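Long-range contacts in neurotrypsin (Mus musculus, PDB 6H8M), which is a secreted brain serine protease that plays a role in neuronal plasticity, represented here by its third scavenger receptor cysteine-rich (SRCR) domain: residues W35-A40 against P52-T57; K14-V19 against G102-Y107; I43-G48 against N78-A83; G28-D33 against D71-T76. One frame throughout, in Å; residues are numbered along the deposited sequence.

Interaction 1 of 4, residues W35-A40 against P52-T57; sequences WTDKHA and PARART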
loop_
_atom_site.group_PDB
_atom_site.type_symbol
_atom_site.label_atom_id
_atom_site.label_comp_id
_atom_site.label_asym_id
_atom_site.label_seq_id
_atom_site.Cartn_x
_atom_site.Cartn_y
_atom_site.Cartn_z
ATOM N N TRP A 35 3.910 -7.788 -1.229
ATOM C CA TRP A 35 3.829 -6.429 -1.714
ATOM C C TRP A 35 5.080 -6.140 -2.572
ATOM O O TRP A 35 6.184 -6.376 -2.112
ATOM C CB TRP A 35 3.706 -5.438 -0.525
ATOM C CG TRP A 35 3.475 -3.994 -0.865
ATOM C CD1 TRP A 35 4.424 -2.995 -0.862
ATOM C CD2 TRP A 35 2.205 -3.326 -1.077
ATOM N NE1 TRP A 35 3.812 -1.812 -1.163
ATOM C CE2 TRP A 35 2.473 -1.974 -1.290
ATOM C CE3 TRP A 35 0.892 -3.786 -1.163
ATOM C CZ2 TRP A 35 1.472 -1.036 -1.530
ATOM C CZ3 TRP A 35 -0.094 -2.873 -1.429
ATOM C CH2 TRP A 35 0.191 -1.527 -1.662
ATOM N N THR A 36 4.864 -5.708 -3.812
ATOM C CA THR A 36 5.980 -5.484 -4.761
ATOM C C THR A 36 5.775 -4.156 -5.486
ATOM O O THR A 36 4.842 -3.418 -5.135
ATOM C CB THR A 36 6.048 -6.614 -5.795
ATOM O OG1 THR A 36 4.931 -6.471 -6.671
ATOM C CG2 THR A 36 6.027 -7.989 -5.166
ATOM N N ASP A 37 6.606 -3.905 -6.501
ATOM C CA ASP A 37 6.537 -2.678 -7.340
ATOM C C ASP A 37 5.189 -2.606 -8.076
ATOM O O ASP A 37 4.747 -1.482 -8.351
ATOM C CB ASP A 37 7.783 -2.515 -8.215
ATOM C CG ASP A 37 9.046 -2.249 -7.412
ATOM O OD1 ASP A 37 8.947 -2.144 -6.177
ATOM O OD2 ASP A 37 10.118 -2.150 -8.030
ATOM N N LYS A 38 4.604 -3.749 -8.457
ATOM C CA LYS A 38 3.275 -3.757 -9.121
ATOM C C LYS A 38 2.244 -3.125 -8.172
ATOM O O LYS A 38 1.472 -2.283 -8.649
ATOM C CB LYS A 38 2.893 -5.193 -9.487
ATOM C CG LYS A 38 3.859 -5.902 -10.427
ATOM C CD LYS A 38 3.395 -7.287 -10.825
ATOM C CE LYS A 38 4.219 -7.901 -11.938
ATOM N NZ LYS A 38 5.534 -8.382 -11.454
ATOM N N HIS A 39 2.252 -3.483 -6.880
ATOM C CA HIS A 39 1.361 -2.834 -5.941
ATOM C C HIS A 39 1.614 -1.342 -5.858
ATOM O O HIS A 39 0.661 -0.521 -5.814
ATOM C CB HIS A 39 1.459 -3.517 -4.567
ATOM C CG HIS A 39 1.178 -4.979 -4.628
ATOM N ND1 HIS A 39 2.120 -5.905 -5.040
ATOM C CD2 HIS A 39 0.071 -5.676 -4.315
ATOM C CE1 HIS A 39 1.568 -7.118 -5.105
ATOM N NE2 HIS A 39 0.311 -7.019 -4.618
ATOM N N ALA A 40 2.881 -0.952 -5.787
ATOM C CA ALA A 40 3.240 0.417 -5.709
ATOM C C ALA A 40 2.772 1.197 -6.931
ATOM O O ALA A 40 2.219 2.336 -6.736
ATOM C CB ALA A 40 4.732 0.600 -5.553
ATOM N N PRO A 52 7.570 6.052 -12.583
ATOM C CA PRO A 52 7.952 4.764 -12.009
ATOM C C PRO A 52 7.600 4.795 -10.507
ATOM O O PRO A 52 7.631 5.873 -9.920
ATOM C CB PRO A 52 9.475 4.651 -12.224
ATOM C CG PRO A 52 9.871 5.836 -13.061
ATOM C CD PRO A 52 8.746 6.840 -12.992
ATOM N N ALA A 53 7.167 3.653 -9.956
ATOM C CA ALA A 53 6.879 3.577 -8.459
ATOM C C ALA A 53 7.707 2.455 -7.882
ATOM O O ALA A 53 8.029 1.476 -8.611
ATOM C CB ALA A 53 5.432 3.269 -8.261
ATOM N N ARG A 54 8.033 2.555 -6.595
ATOM C CA ARG A 54 8.798 1.470 -5.935
ATOM C C ARG A 54 8.149 1.120 -4.592
ATOM O O ARG A 54 7.772 2.047 -3.859
ATOM C CB ARG A 54 10.259 1.884 -5.747
ATOM C CG ARG A 54 11.093 1.767 -7.013
ATOM C CD ARG A 54 12.572 1.684 -6.701
ATOM N NE ARG A 54 13.381 1.612 -7.906
ATOM C CZ ARG A 54 14.707 1.591 -7.914
ATOM N NH1 ARG A 54 15.372 1.580 -6.772
ATOM N NH2 ARG A 54 15.361 1.584 -9.061
ATOM N N ALA A 55 8.019 -0.174 -4.300
ATOM C CA ALA A 55 7.521 -0.594 -2.983
ATOM C C ALA A 55 8.548 -0.283 -1.873
ATOM O O ALA A 55 9.790 -0.422 -2.072
ATOM C CB ALA A 55 7.250 -2.073 -2.997
ATOM N N ARG A 56 8.038 -0.006 -0.646
ATOM C CA ARG A 56 8.885 -0.057 0.521
ATOM C C ARG A 56 8.175 -0.888 1.573
ATOM O O ARG A 56 6.979 -0.705 1.762
ATOM C CB ARG A 56 9.050 1.362 1.041
ATOM C CG ARG A 56 9.952 2.283 0.209
ATOM C CD ARG A 56 11.414 1.895 0.385
ATOM N NE ARG A 56 12.370 2.621 -0.464
ATOM C CZ ARG A 56 12.892 2.177 -1.601
ATOM N NH1 ARG A 56 12.423 1.089 -2.196
ATOM N NH2 ARG A 56 13.868 2.863 -2.160
ATOM N N THR A 57 8.881 -1.857 2.163
ATOM C CA THR A 57 8.220 -2.917 2.987
ATOM C C THR A 57 8.683 -2.749 4.427
ATOM O O THR A 57 9.581 -1.960 4.751
ATOM C CB THR A 57 8.491 -4.288 2.368
ATOM O OG1 THR A 57 9.903 -4.372 2.210
ATOM C CG2 THR A 57 7.754 -4.444 1.063
#
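D37, in the first turn of helix 37-46, takes a backbone amide from strand 53-56: A55 N donates to D37 OD1 at 2.9 Å, almost straight at 173°. The N-H comes from above the carboxylate plane, 41° out of it. A chi1 of -67° sets D37 CG beside its own backbone N, letting the carboxylate reach the strand although CB does not point at it. Beside this bond small methyls do the packing. A40 CB meets A53 CB at 3.9 Å, and A55 CB sits 3.5 Å from T36 O. The same A55 methyl approaches the indole of W35 obliquely, 3.7 Å from CD1, while T57 CG2 lies at the indole edge, near its plane, 4.1 Å from CD1. R54 runs alongside D37 with its guanidinium nearly parallel to the carboxylate, yet D37 OD2 stays 5.0 Å from R54 NE.

Behind this first shell, T36 and H39 form a capping box: T36 OG1 accepts from K38 N, and T36 N donates to H39 ND1 at 3.0 Å. H39 CB covers one face of the W35 ring toward its rim. H39 NE2 is bonded to V73 O and W35 NE1 to G102 O, which probably helps to fix both rings within the SRCR domain.

Alanines let the helix start lie close on the strand, and the helix N-terminus, with arginines R54 and R56 nearby, would probably favour the charged form of D37.

Interaction 2 of 4, residues K14-V19 against G102-Y107; sequences KKEGRV and GVICDY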
loop_
_atom_site.group_PDB
_atom_site.type_symbol
_atom_site.label_atom_id
_atom_site.label_comp_id
_atom_site.label_asym_id
_atom_site.label_seq_id
_atom_site.Cartn_x
_atom_site.Cartn_y
_atom_site.Cartn_z
ATOM N N LYS A 14 4.969 14.321 -0.166
ATOM C CA LYS A 14 3.608 13.789 -0.307
ATOM C C LYS A 14 3.600 12.638 -1.310
ATOM O O LYS A 14 2.618 11.940 -1.367
ATOM C CB LYS A 14 2.633 14.884 -0.744
ATOM C CG LYS A 14 2.944 15.518 -2.081
ATOM C CD LYS A 14 1.994 16.690 -2.432
ATOM C CE LYS A 14 2.430 17.424 -3.682
ATOM N NZ LYS A 14 2.787 16.463 -4.759
ATOM N N LYS A 15 4.706 12.392 -2.022
ATOM C CA LYS A 15 4.776 11.338 -3.014
ATOM C C LYS A 15 5.287 10.016 -2.454
ATOM O O LYS A 15 5.383 9.085 -3.220
ATOM C CB LYS A 15 5.683 11.764 -4.180
ATOM C CG LYS A 15 5.025 12.741 -5.121
ATOM C CD LYS A 15 5.844 12.948 -6.386
ATOM C CE LYS A 15 5.501 14.257 -7.081
ATOM N NZ LYS A 15 5.974 14.244 -8.482
ATOM N N GLU A 16 5.504 9.883 -1.130
ATOM C CA GLU A 16 5.941 8.634 -0.580
ATOM C C GLU A 16 5.418 8.518 0.857
ATOM O O GLU A 16 4.974 9.460 1.458
ATOM C CB GLU A 16 7.459 8.571 -0.536
ATOM C CG GLU A 16 8.070 9.556 0.454
ATOM C CD GLU A 16 9.585 9.520 0.594
ATOM O OE1 GLU A 16 10.247 9.123 -0.365
ATOM O OE2 GLU A 16 10.077 9.909 1.666
ATOM N N GLY A 17 5.298 7.287 1.321
ATOM C CA GLY A 17 4.990 7.040 2.718
ATOM C C GLY A 17 4.318 5.682 2.921
ATOM O O GLY A 17 4.170 4.898 1.938
ATOM N N ARG A 18 3.878 5.429 4.157
ATOM C CA ARG A 18 3.131 4.188 4.487
ATOM C C ARG A 18 1.718 4.326 3.904
ATOM O O ARG A 18 1.098 5.389 4.107
ATOM C CB ARG A 18 3.076 3.995 6.005
ATOM C CG ARG A 18 2.316 2.753 6.449
ATOM C CD ARG A 18 2.252 2.625 7.959
ATOM N NE ARG A 18 1.579 3.756 8.584
ATOM C CZ ARG A 18 2.187 4.865 8.986
ATOM N NH1 ARG A 18 3.494 4.998 8.831
ATOM N NH2 ARG A 18 1.489 5.838 9.543
ATOM N N VAL A 19 1.228 3.279 3.237
ATOM C CA VAL A 19 -0.120 3.275 2.610
ATOM C C VAL A 19 -1.183 3.083 3.665
ATOM O O VAL A 19 -1.075 2.158 4.471
ATOM C CB VAL A 19 -0.239 2.158 1.558
ATOM C CG1 VAL A 19 -1.632 2.322 0.924
ATOM C CG2 VAL A 19 0.860 2.294 0.509
ATOM N N GLY A 102 4.401 0.291 2.121
ATOM C CA GLY A 102 4.621 1.658 1.715
ATOM C C GLY A 102 4.984 1.756 0.266
ATOM O O GLY A 102 5.236 0.721 -0.361
ATOM N N VAL A 103 5.160 2.990 -0.253
ATOM C CA VAL A 103 5.484 3.252 -1.613
ATOM C C VAL A 103 6.361 4.513 -1.719
ATOM O O VAL A 103 6.262 5.362 -0.831
ATOM C CB VAL A 103 4.240 3.453 -2.490
ATOM C CG1 VAL A 103 3.307 2.242 -2.395
ATOM C CG2 VAL A 103 3.484 4.708 -2.140
ATOM N N ILE A 104 7.065 4.624 -2.854
ATOM C CA ILE A 104 7.559 5.840 -3.409
ATOM C C ILE A 104 7.018 6.015 -4.809
ATOM O O ILE A 104 7.319 5.212 -5.661
ATOM C CB ILE A 104 9.083 5.864 -3.426
ATOM C CG1 ILE A 104 9.641 5.688 -2.030
ATOM C CG2 ILE A 104 9.574 7.182 -4.062
ATOM C CD1 ILE A 104 11.095 5.459 -2.044
ATOM N N CYS A 105 6.246 7.083 -5.047
ATOM C CA CYS A 105 5.733 7.400 -6.359
ATOM C C CYS A 105 6.660 8.383 -7.090
ATOM O O CYS A 105 7.342 9.160 -6.472
ATOM C CB CYS A 105 4.354 8.029 -6.264
ATOM S SG CYS A 105 3.149 7.131 -5.244
ATOM N N ASP A 106 6.694 8.261 -8.432
ATOM C CA ASP A 106 7.528 9.100 -9.277
ATOM C C ASP A 106 8.984 8.991 -8.804
ATOM O O ASP A 106 9.696 9.987 -8.610
ATOM C CB ASP A 106 7.016 10.537 -9.333
ATOM C CG ASP A 106 5.769 10.714 -10.194
ATOM O OD1 ASP A 106 5.192 9.670 -10.671
ATOM O OD2 ASP A 106 5.341 11.859 -10.301
ATOM N N TYR A 107 9.431 7.743 -8.612
ATOM C CA TYR A 107 10.739 7.456 -8.069
ATOM C C TYR A 107 11.793 7.949 -9.064
ATOM O O TYR A 107 11.636 7.709 -10.248
ATOM C CB TYR A 107 10.860 5.957 -7.805
ATOM C CG TYR A 107 12.232 5.560 -7.331
ATOM C CD1 TYR A 107 12.554 5.560 -5.977
ATOM C CD2 TYR A 107 13.217 5.216 -8.243
ATOM C CE1 TYR A 107 13.829 5.221 -5.544
ATOM C CE2 TYR A 107 14.506 4.914 -7.836
ATOM C CZ TYR A 107 14.790 4.874 -6.480
ATOM O OH TYR A 107 16.036 4.544 -6.089
#
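G17 and V103 exchange two backbone hydrogen bonds, G17 N to V103 O at 3.0 Å and V103 N to G17 O at 3.1 Å. A third, C105 N to K15 O at 2.8 Å, continues the antiparallel pairing. At G17 the backbone angles would jam a CB against the preceding carbonyl oxygen, whereas at G102 a CB would come tight against G17 O across the pair.

The charged contact is a salt bridge, K15 NZ to D106 OD2 at 3.1 Å, made on the anti side of the carboxylate. The lysine chain, extended beyond CG, brings CD 4.0 Å from D106 CB. G51 N holds the other oxygen, D106 OD1. An alanine at K15 would probably leave D106 OD2 without its positive mate and remove the methylene packing of K15 CD on D106 CB.

The apolar pair is V19 and V103, which cross at about a right angle, V19 CG2 to V103 CG1 being 3.8 Å. The E16 side chain runs alongside I104, E16 CB 3.9 Å from I104 CG1, and E16 OE2 is bonded to E12 N.

C105 also forms the disulfide to C44, so the closing strand of this SRCR domain is paired with an early segment and covalently tied to helix 37-46.

Interaction 3 of 4, residues I43-G48 against N78-A83; sequences ICRQLG and NEKALA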
loop_
_atom_site.group_PDB
_atom_site.type_symbol
_atom_site.label_atom_id
_atom_site.label_comp_id
_atom_site.label_asym_id
_atom_site.label_seq_id
_atom_site.Cartn_x
_atom_site.Cartn_y
_atom_site.Cartn_z
ATOM N N ILE A 43 -1.042 1.848 -6.412
ATOM C CA ILE A 43 -1.300 2.921 -5.441
ATOM C C ILE A 43 -0.967 4.283 -6.024
ATOM O O ILE A 43 -1.775 5.253 -5.897
ATOM C CB ILE A 43 -0.467 2.644 -4.173
ATOM C CG1 ILE A 43 -0.905 1.364 -3.472
ATOM C CG2 ILE A 43 -0.523 3.866 -3.245
ATOM C CD1 ILE A 43 -2.321 1.372 -2.993
ATOM N N CYS A 44 0.222 4.402 -6.614
ATOM C CA CYS A 44 0.683 5.641 -7.159
ATOM C C CYS A 44 -0.207 6.136 -8.320
ATOM O O CYS A 44 -0.547 7.348 -8.397
ATOM C CB CYS A 44 2.141 5.509 -7.573
ATOM S SG CYS A 44 3.221 5.289 -6.107
ATOM N N ARG A 45 -0.679 5.201 -9.153
ATOM C CA ARG A 45 -1.620 5.497 -10.251
ATOM C C ARG A 45 -2.925 6.067 -9.687
ATOM O O ARG A 45 -3.398 7.068 -10.144
ATOM C CB ARG A 45 -1.820 4.259 -11.148
ATOM C CG ARG A 45 -2.683 4.503 -12.389
ATOM C CD ARG A 45 -2.705 3.303 -13.343
ATOM N NE ARG A 45 -1.402 2.867 -13.814
ATOM C CZ ARG A 45 -0.781 1.747 -13.450
ATOM N NH1 ARG A 45 -1.366 0.839 -12.674
ATOM N NH2 ARG A 45 0.457 1.549 -13.871
ATOM N N GLN A 46 -3.496 5.444 -8.664
ATOM C CA GLN A 46 -4.713 5.899 -8.084
ATOM C C GLN A 46 -4.538 7.322 -7.510
ATOM O O GLN A 46 -5.495 8.116 -7.587
ATOM C CB GLN A 46 -5.260 4.931 -7.050
ATOM C CG GLN A 46 -6.657 5.331 -6.581
ATOM C CD GLN A 46 -7.224 4.566 -5.418
ATOM O OE1 GLN A 46 -7.031 3.377 -5.266
ATOM N NE2 GLN A 46 -8.079 5.220 -4.675
ATOM N N LEU A 47 -3.370 7.611 -6.938
ATOM C CA LEU A 47 -3.077 8.917 -6.379
ATOM C C LEU A 47 -2.790 9.982 -7.447
ATOM O O LEU A 47 -2.659 11.150 -7.103
ATOM C CB LEU A 47 -1.867 8.755 -5.457
ATOM C CG LEU A 47 -2.118 8.065 -4.121
ATOM C CD1 LEU A 47 -0.789 7.816 -3.405
ATOM C CD2 LEU A 47 -3.048 8.884 -3.255
ATOM N N GLY A 48 -2.704 9.574 -8.701
ATOM C CA GLY A 48 -2.571 10.518 -9.803
ATOM C C GLY A 48 -1.157 10.713 -10.275
ATOM O O GLY A 48 -0.956 11.547 -11.135
ATOM N N ASN A 78 -1.167 -3.118 -13.493
ATOM C CA ASN A 78 -1.814 -2.322 -14.507
ATOM C C ASN A 78 -3.091 -1.638 -14.001
ATOM O O ASN A 78 -3.626 -0.821 -14.714
ATOM C CB ASN A 78 -2.125 -3.186 -15.741
ATOM C CG ASN A 78 -0.853 -3.720 -16.352
ATOM O OD1 ASN A 78 0.139 -3.003 -16.374
ATOM N ND2 ASN A 78 -0.838 -4.973 -16.787
ATOM N N GLU A 79 -3.568 -1.985 -12.801
ATOM C CA GLU A 79 -4.880 -1.508 -12.306
ATOM C C GLU A 79 -4.816 0.003 -12.100
ATOM O O GLU A 79 -3.739 0.558 -11.752
ATOM C CB GLU A 79 -5.248 -2.195 -10.987
ATOM C CG GLU A 79 -5.431 -3.697 -11.083
ATOM C CD GLU A 79 -4.247 -4.633 -10.943
ATOM O OE1 GLU A 79 -3.087 -4.196 -11.015
ATOM O OE2 GLU A 79 -4.490 -5.823 -10.746
ATOM N N LYS A 80 -5.967 0.670 -12.285
ATOM C CA LYS A 80 -6.075 2.110 -12.093
ATOM C C LYS A 80 -6.357 2.396 -10.618
ATOM O O LYS A 80 -6.326 3.531 -10.214
ATOM C CB LYS A 80 -7.157 2.719 -12.998
ATOM C CG LYS A 80 -6.721 2.942 -14.450
ATOM C CD LYS A 80 -7.845 3.439 -15.350
ATOM C CE LYS A 80 -7.557 3.249 -16.825
ATOM N NZ LYS A 80 -8.636 3.833 -17.659
ATOM N N ALA A 81 -6.704 1.372 -9.842
ATOM C CA ALA A 81 -7.174 1.618 -8.459
ATOM C C ALA A 81 -6.999 0.341 -7.655
ATOM O O ALA A 81 -7.156 -0.758 -8.182
ATOM C CB ALA A 81 -8.604 2.071 -8.427
ATOM N N LEU A 82 -6.694 0.515 -6.366
ATOM C CA LEU A 82 -6.436 -0.587 -5.463
ATOM C C LEU A 82 -7.642 -1.536 -5.446
ATOM O O LEU A 82 -7.448 -2.762 -5.403
ATOM C CB LEU A 82 -6.202 -0.028 -4.064
ATOM C CG LEU A 82 -5.912 -1.082 -2.996
ATOM C CD1 LEU A 82 -4.716 -1.918 -3.360
ATOM C CD2 LEU A 82 -5.739 -0.397 -1.650
ATOM N N ALA A 83 -8.838 -0.961 -5.542
ATOM C CA ALA A 83 -10.125 -1.716 -5.483
ATOM C C ALA A 83 -10.188 -2.774 -6.567
ATOM O O ALA A 83 -10.945 -3.754 -6.434
ATOM C CB ALA A 83 -11.292 -0.759 -5.614
HETATM O O HOH W 1 -9.319 2.000 -4.814
#
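The guanidinium of R45 meets E79 O at its edge, in plane, while N78 C approaches it obliquely. R45 NH1 donates to E79 O at 2.6 Å, with 156° at the hydrogen, and stands 36° out of the plane of the E79 carbonyl. The second flat group, the amide of Q46, turns its oxygen to the loop: L82 N donates to Q46 OE1 at 3.1 Å, tilted slightly from the plane of the Q46 carbonyl. R45 and Q46 both belong to the last turn of helix 37-46 in the SRCR domain, which ends in a Schellman motif at G48.

A bend at chi3, -57°, turns R45 NE off the line of the chain, and R45 CD rests 3.8 Å from K80 CA. G77 O is a further acceptor of R45 NH1. A leucine in place of R45 would probably leave the carbonyl oxygens of E79 and G77 without this donor, and that end of the loop less firmly held.

On the buried side, I43 and L82 point the same way, I43 CD1 lying 4.1 Å from L82 CD2, with V19 against I43 and V21, M70 and V73 against L82. Q46 NE2 is bonded to F4 O, near the start of the chain. A water donates to Q46 OE1 at 2.7 Å and accepts from A83 N at 3.1 Å.

Interaction 4 of 4, residues G28-D33 against D71-T76; sequences GTICDD and DNVKCT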
loop_
_atom_site.group_PDB
_atom_site.type_symbol
_atom_site.label_atom_id
_atom_site.label_comp_id
_atom_site.label_asym_id
_atom_site.label_seq_id
_atom_site.Cartn_x
_atom_site.Cartn_y
_atom_site.Cartn_z
ATOM N N GLY A 28 -6.638 2.345 8.124
ATOM C CA GLY A 28 -5.784 1.225 8.532
ATOM C C GLY A 28 -4.757 0.911 7.480
ATOM O O GLY A 28 -4.703 1.577 6.426
ATOM N N THR A 29 -3.934 -0.075 7.732
ATOM C CA THR A 29 -2.741 -0.298 6.900
ATOM C C THR A 29 -2.931 -1.534 6.037
ATOM O O THR A 29 -3.949 -2.179 6.077
ATOM C CB THR A 29 -1.501 -0.399 7.801
ATOM O OG1 THR A 29 -1.706 -1.414 8.791
ATOM C CG2 THR A 29 -1.355 0.878 8.595
ATOM N N ILE A 30 -1.878 -1.817 5.264
ATOM C CA ILE A 30 -1.800 -2.957 4.385
ATOM C C ILE A 30 -0.534 -3.744 4.711
ATOM O O ILE A 30 0.577 -3.183 4.802
ATOM C CB ILE A 30 -1.756 -2.486 2.929
ATOM C CG1 ILE A 30 -2.946 -1.602 2.595
ATOM C CG2 ILE A 30 -1.606 -3.650 1.978
ATOM C CD1 ILE A 30 -2.967 -1.209 1.115
ATOM N N CYS A 31 -0.668 -5.053 4.893
ATOM C CA CYS A 31 0.464 -5.960 5.156
ATOM C C CYS A 31 1.372 -6.074 3.906
ATOM O O CYS A 31 0.885 -6.146 2.800
ATOM C CB CYS A 31 -0.037 -7.343 5.548
ATOM S SG CYS A 31 1.299 -8.440 6.066
ATOM N N ASP A 32 2.688 -6.178 4.116
ATOM C CA ASP A 32 3.646 -6.184 3.008
ATOM C C ASP A 32 3.839 -7.577 2.419
ATOM O O ASP A 32 4.683 -7.728 1.553
ATOM C CB ASP A 32 4.987 -5.567 3.426
ATOM C CG ASP A 32 5.767 -6.432 4.421
ATOM O OD1 ASP A 32 5.252 -7.507 4.811
ATOM O OD2 ASP A 32 6.841 -6.004 4.866
ATOM N N ASP A 33 3.108 -8.612 2.907
ATOM C CA ASP A 33 3.275 -9.956 2.422
ATOM C C ASP A 33 2.872 -9.938 0.942
ATOM O O ASP A 33 1.718 -9.578 0.586
ATOM C CB ASP A 33 2.387 -10.920 3.214
ATOM C CG ASP A 33 2.862 -12.337 2.945
ATOM O OD1 ASP A 33 4.056 -12.618 3.217
ATOM O OD2 ASP A 33 2.109 -13.052 2.312
ATOM N N ASP A 71 -4.258 -8.027 3.722
ATOM C CA ASP A 71 -3.241 -9.024 4.143
ATOM C C ASP A 71 -2.470 -9.536 2.935
ATOM O O ASP A 71 -1.222 -9.687 3.032
ATOM C CB ASP A 71 -3.858 -10.276 4.784
ATOM C CG ASP A 71 -4.333 -10.109 6.216
ATOM O OD1 ASP A 71 -3.497 -9.688 7.069
ATOM O OD2 ASP A 71 -5.542 -10.384 6.462
ATOM N N ASN A 72 -3.166 -9.775 1.816
ATOM C CA ASN A 72 -2.521 -10.336 0.649
ATOM C C ASN A 72 -3.234 -9.885 -0.609
ATOM O O ASN A 72 -4.064 -10.598 -1.148
ATOM C CB ASN A 72 -2.532 -11.872 0.642
ATOM C CG ASN A 72 -1.146 -12.448 0.823
ATOM O OD1 ASN A 72 -0.421 -12.651 -0.153
ATOM N ND2 ASN A 72 -0.777 -12.702 2.064
ATOM N N VAL A 73 -2.809 -8.742 -1.113
ATOM C CA VAL A 73 -3.371 -8.158 -2.298
ATOM C C VAL A 73 -2.608 -8.757 -3.479
ATOM O O VAL A 73 -1.386 -8.844 -3.350
ATOM C CB VAL A 73 -3.186 -6.625 -2.224
ATOM C CG1 VAL A 73 -3.759 -5.919 -3.431
ATOM C CG2 VAL A 73 -3.764 -6.041 -0.945
ATOM N N LYS A 74 -3.308 -9.171 -4.549
ATOM C CA LYS A 74 -2.705 -9.578 -5.825
ATOM C C LYS A 74 -3.014 -8.505 -6.871
ATOM O O LYS A 74 -4.142 -8.178 -7.085
ATOM C CB LYS A 74 -3.228 -10.929 -6.321
ATOM C CG LYS A 74 -2.433 -11.541 -7.474
ATOM C CD LYS A 74 -2.792 -13.000 -7.782
ATOM C CE LYS A 74 -2.133 -13.503 -9.045
ATOM N NZ LYS A 74 -2.131 -14.987 -9.124
ATOM N N CYS A 75 -1.975 -7.891 -7.430
ATOM C CA CYS A 75 -2.086 -6.827 -8.444
ATOM C C CYS A 75 -1.306 -7.351 -9.670
ATOM O O CYS A 75 -0.211 -7.922 -9.514
ATOM C CB CYS A 75 -1.483 -5.495 -7.945
ATOM S SG CYS A 75 -2.470 -4.589 -6.679
ATOM N N THR A 76 -1.803 -7.099 -10.883
ATOM C CA THR A 76 -0.979 -7.244 -12.098
ATOM C C THR A 76 0.029 -6.086 -12.209
ATOM O O THR A 76 1.088 -6.285 -12.743
ATOM C CB THR A 76 -1.841 -7.265 -13.363
ATOM O OG1 THR A 76 -2.314 -5.918 -13.518
ATOM C CG2 THR A 76 -2.948 -8.295 -13.305
#
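C31 CB lies against the carbonyl of D71, 3.6 Å from D71 O, beside the parallel pair of strands 26-30 and 68-74 in the mixed sheet of the SRCR domain. This is the close part of the contact. D33 CB comes to the same oxygen at 3.8 Å, and the buried D71 O has no hydrogen-bonding partner in the model. N72 ND2 lies 3.2 Å from D71 O, but at an angle too poor for a bond. A chi1 of -173° sets C31 SG anti to the backbone N, 4.1 Å from D71 O, and the disulfide to C95 holds the sulfur there.

Deeper in, the packing is slacker: I30 CG2 and V73 CG2 only approach to 4.3 Å. Other residues complete this part of the core, V19 and V21 against I30, while V73 O accepts from H39 NE2 of helix 37-46.

The solvent side belongs to D33, an exposed residue, and rests on one polar link. N72 ND2 donates to D33 OD2 with 155° at the hydrogen, using the anti lone pair of that oxygen. The side chains of D33 and N72 cross at a slant, with carboxylate and amide planes steeply inclined to each other. N72 CG sits off any staggered position, chi1 -112°, a strain that the bond probably helps to pay for. The N72 ND2 to D33 OD2 distance is 2.9 Å, against 3.6 Å from N72 OD1 to D33 OD2.

All four contacts belong to one SRCR domain; interactions 1 and 3 use helix 37-46, while 2 and 4 pair segments of its sheets. The protease domain of neurotrypsin is not part of this chain. Interactions 1 and 2 share the two-stranded sheet, where I104 N lies 2.9 Å from R54 O. The C44-C105 disulfide, 2.0 Å between sulfurs, joins interactions 2 and 3. W35, just before the helix, packs its CH2 3.6 Å from I43 CG1, linking interactions 1 and 3. Interaction 4 reaches the others through the core: I30 CD1 touches V19 CG1 at 3.8 Å and L82 CD2 at 4.0 Å. Centres of interactions 2 and 4 lie about 15 Å apart, on opposite sides of the chain's centre.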